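Local structure of 4-methyl-5(B-hydroxyethyl)-thiazole monophosphate biosynthesis enzyme (Vibrio cholerae O1 biovar El Tor, 3OT1) at residues 20-25 and 52-57. The protein is of uncertain function but belongs to the DJ-1/PfpI family and may act in thiazole monophosphate biosynthesis. Numbering follows the deposited sequence. Where two conformers were deposited one is given.
Sequences SEEMET and GSRGVW
E22 shows how one carboxylate can gather several donors at and just past a turn: from the first turn of helix 22-34 its two oxygens take hydrogen bonds from the hydroxyl of S53 and the backbone N-H groups of R54 and V56. Its CG sits between the backbone N and the carbonyl carbon (chi1 49°), and a second bend at chi2 (-92°) swings CD toward the turn. E22 OE2 accepts R54 N at 2.8 Å on its syn side, somewhat out of the carboxylate plane, and V56 N at 3.0 Å nearly in line with its C-O bond. The other oxygen, E22 OE1, is met almost head-on by the hydroxyl of S53, with S53 OG 2.7 Å away, and takes a weak second bond from R54 N. With both oxygens engaged, rotation of the group is restrained. The aliphatic part works too: E22 CG packs against V56 CB at 3.6 Å.

The turn is a type I beta turn, G52 to G55, in the hairpin connection between the antiparallel strands 49-51 and 57-59, and the contact joins this small two-stranded sheet to the helix that follows the strand 11-16 of the DJ-1/PfpI alpha/beta fold. The backbone contributes as well, S53 N donating to S20 O at 2.9 Å from above the carbonyl plane.

S53 also links two charges, since S53 OG, while donating to E22, accepts from R54 NH1 at 2.8 Å, close to the guanidinium plane. R54 NH1 also lies 3.6 Å from E21 OE1, a long salt bridge in which no N-H points at the oxygen. That oxygen has a stronger partner, a basic side chain of the other protein chain, while E21 is the N-cap residue of helix 22-34, E21 OE2 accepting from E24 N at 2.9 Å.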
loop_
_atom_site.group_PDB
_atom_site.type_symbol
_atom_site.label_atom_id
_atom_site.label_comp_id
_atom_site.label_asym_id
_atom_site.label_seq_id
_atom_site.Cartn_x
_atom_site.Cartn_y
_atom_site.Cartn_z
ATOM N N SER A 20 -12.384 -5.638 -1.008
ATOM C CA SER A 20 -11.650 -4.451 -1.388
ATOM C C SER A 20 -10.156 -4.740 -1.461
ATOM O O SER A 20 -9.623 -5.552 -0.699
ATOM C CB SER A 20 -11.891 -3.297 -0.413
ATOM O OG SER A 20 -13.225 -2.809 -0.483
ATOM N N GLU A 21 -9.498 -4.073 -2.390
ATOM C CA GLU A 21 -8.050 -4.209 -2.583
ATOM C C GLU A 21 -7.369 -3.479 -1.423
ATOM O O GLU A 21 -7.471 -2.246 -1.295
ATOM C CB GLU A 21 -7.622 -3.687 -3.938
ATOM C CG GLU A 21 -6.513 -4.504 -4.601
ATOM C CD GLU A 21 -5.263 -4.567 -3.802
ATOM O OE1 GLU A 21 -4.545 -5.589 -3.920
ATOM O OE2 GLU A 21 -4.981 -3.616 -3.051
ATOM N N GLU A 22 -6.755 -4.254 -0.543
ATOM C CA GLU A 22 -6.269 -3.706 0.713
ATOM C C GLU A 22 -5.076 -2.790 0.555
ATOM O O GLU A 22 -4.963 -1.830 1.314
ATOM C CB GLU A 22 -5.951 -4.810 1.736
ATOM C CG GLU A 22 -5.088 -5.952 1.220
ATOM C CD GLU A 22 -5.944 -7.087 0.678
ATOM O OE1 GLU A 22 -6.462 -6.928 -0.437
ATOM O OE2 GLU A 22 -6.109 -8.106 1.367
HETATM N N MSE A 23 -4.155 -3.059 -0.375
HETATM C CA MSE A 23 -3.026 -2.133 -0.525
HETATM C C MSE A 23 -3.517 -0.826 -1.133
HETATM O O MSE A 23 -3.051 0.240 -0.741
HETATM C CB MSE A 23 -1.812 -2.712 -1.251
HETATM C CG MSE A 23 -1.807 -2.632 -2.742
HETATM SE SE MSE A 23 -0.180 -3.427 -3.440
HETATM C CE MSE A 23 0.772 -1.943 -4.301
ATOM N N GLU A 24 -4.445 -0.885 -2.081
ATOM C CA GLU A 24 -5.007 0.366 -2.577
ATOM C C GLU A 24 -5.642 1.168 -1.447
ATOM O O GLU A 24 -5.449 2.367 -1.316
ATOM C CB GLU A 24 -6.043 0.086 -3.665
ATOM C CG GLU A 24 -5.460 -0.538 -4.916
ATOM C CD GLU A 24 -6.487 -0.999 -5.928
ATOM O OE1 GLU A 24 -7.681 -0.692 -5.805
ATOM O OE2 GLU A 24 -6.048 -1.718 -6.886
ATOM N N THR A 25 -6.457 0.490 -0.655
ATOM C CA THR A 25 -7.144 1.128 0.454
ATOM C C THR A 25 -6.165 1.794 1.410
ATOM O O THR A 25 -6.338 2.958 1.774
ATOM C CB THR A 25 -7.999 0.094 1.231
ATOM O OG1 THR A 25 -8.973 -0.490 0.353
ATOM C CG2 THR A 25 -8.720 0.749 2.393
ATOM N N GLY A 52 -10.121 -7.965 3.177
ATOM C CA GLY A 52 -9.658 -7.557 1.883
ATOM C C GLY A 52 -9.444 -8.717 0.930
ATOM O O GLY A 52 -9.482 -9.891 1.303
ATOM N N SER A 53 -9.224 -8.354 -0.325
ATOM C CA SER A 53 -9.084 -9.313 -1.410
ATOM C C SER A 53 -7.993 -10.352 -1.213
ATOM O O SER A 53 -8.117 -11.452 -1.736
ATOM C CB SER A 53 -8.850 -8.534 -2.708
ATOM O OG SER A 53 -7.633 -7.794 -2.706
ATOM N N ARG A 54 -6.929 -9.987 -0.514
ATOM C CA ARG A 54 -5.793 -10.879 -0.239
ATOM C C ARG A 54 -5.714 -11.265 1.233
ATOM O O ARG A 54 -4.662 -11.642 1.738
ATOM C CB ARG A 54 -4.477 -10.276 -0.743
ATOM C CG ARG A 54 -4.193 -10.506 -2.231
ATOM C CD ARG A 54 -5.125 -9.722 -3.125
ATOM N NE ARG A 54 -4.928 -10.015 -4.530
ATOM C CZ ARG A 54 -5.600 -9.416 -5.499
ATOM N NH1 ARG A 54 -6.432 -8.430 -5.210
ATOM N NH2 ARG A 54 -5.426 -9.784 -6.751
ATOM N N GLY A 55 -6.836 -11.160 1.918
ATOM C CA GLY A 55 -6.977 -11.694 3.255
ATOM C C GLY A 55 -6.741 -10.695 4.371
ATOM O O GLY A 55 -6.973 -11.033 5.528
ATOM N N VAL A 56 -6.276 -9.491 4.057
ATOM C CA VAL A 56 -5.929 -8.527 5.088
ATOM C C VAL A 56 -7.213 -7.922 5.653
ATOM O O VAL A 56 -8.041 -7.394 4.894
ATOM C CB VAL A 56 -4.991 -7.433 4.528
ATOM C CG1 VAL A 56 -4.747 -6.339 5.571
ATOM C CG2 VAL A 56 -3.677 -8.053 4.079
ATOM N N TRP A 57 -7.374 -7.961 6.975
ATOM C CA TRP A 57 -8.551 -7.379 7.614
ATOM C C TRP A 57 -8.464 -5.868 7.631
ATOM O O TRP A 57 -7.468 -5.310 8.069
ATOM C CB TRP A 57 -8.725 -7.944 9.029
ATOM C CG TRP A 57 -9.170 -9.369 8.993
ATOM C CD1 TRP A 57 -8.391 -10.488 9.048
ATOM C CD2 TRP A 57 -10.509 -9.826 8.801
ATOM N NE1 TRP A 57 -9.173 -11.610 8.932
ATOM C CE2 TRP A 57 -10.479 -11.229 8.766
ATOM C CE3 TRP A 57 -11.737 -9.181 8.649
ATOM C CZ2 TRP A 57 -11.653 -12.006 8.626
ATOM C CZ3 TRP A 57 -12.891 -9.943 8.490
ATOM C CH2 TRP A 57 -12.843 -11.341 8.474
#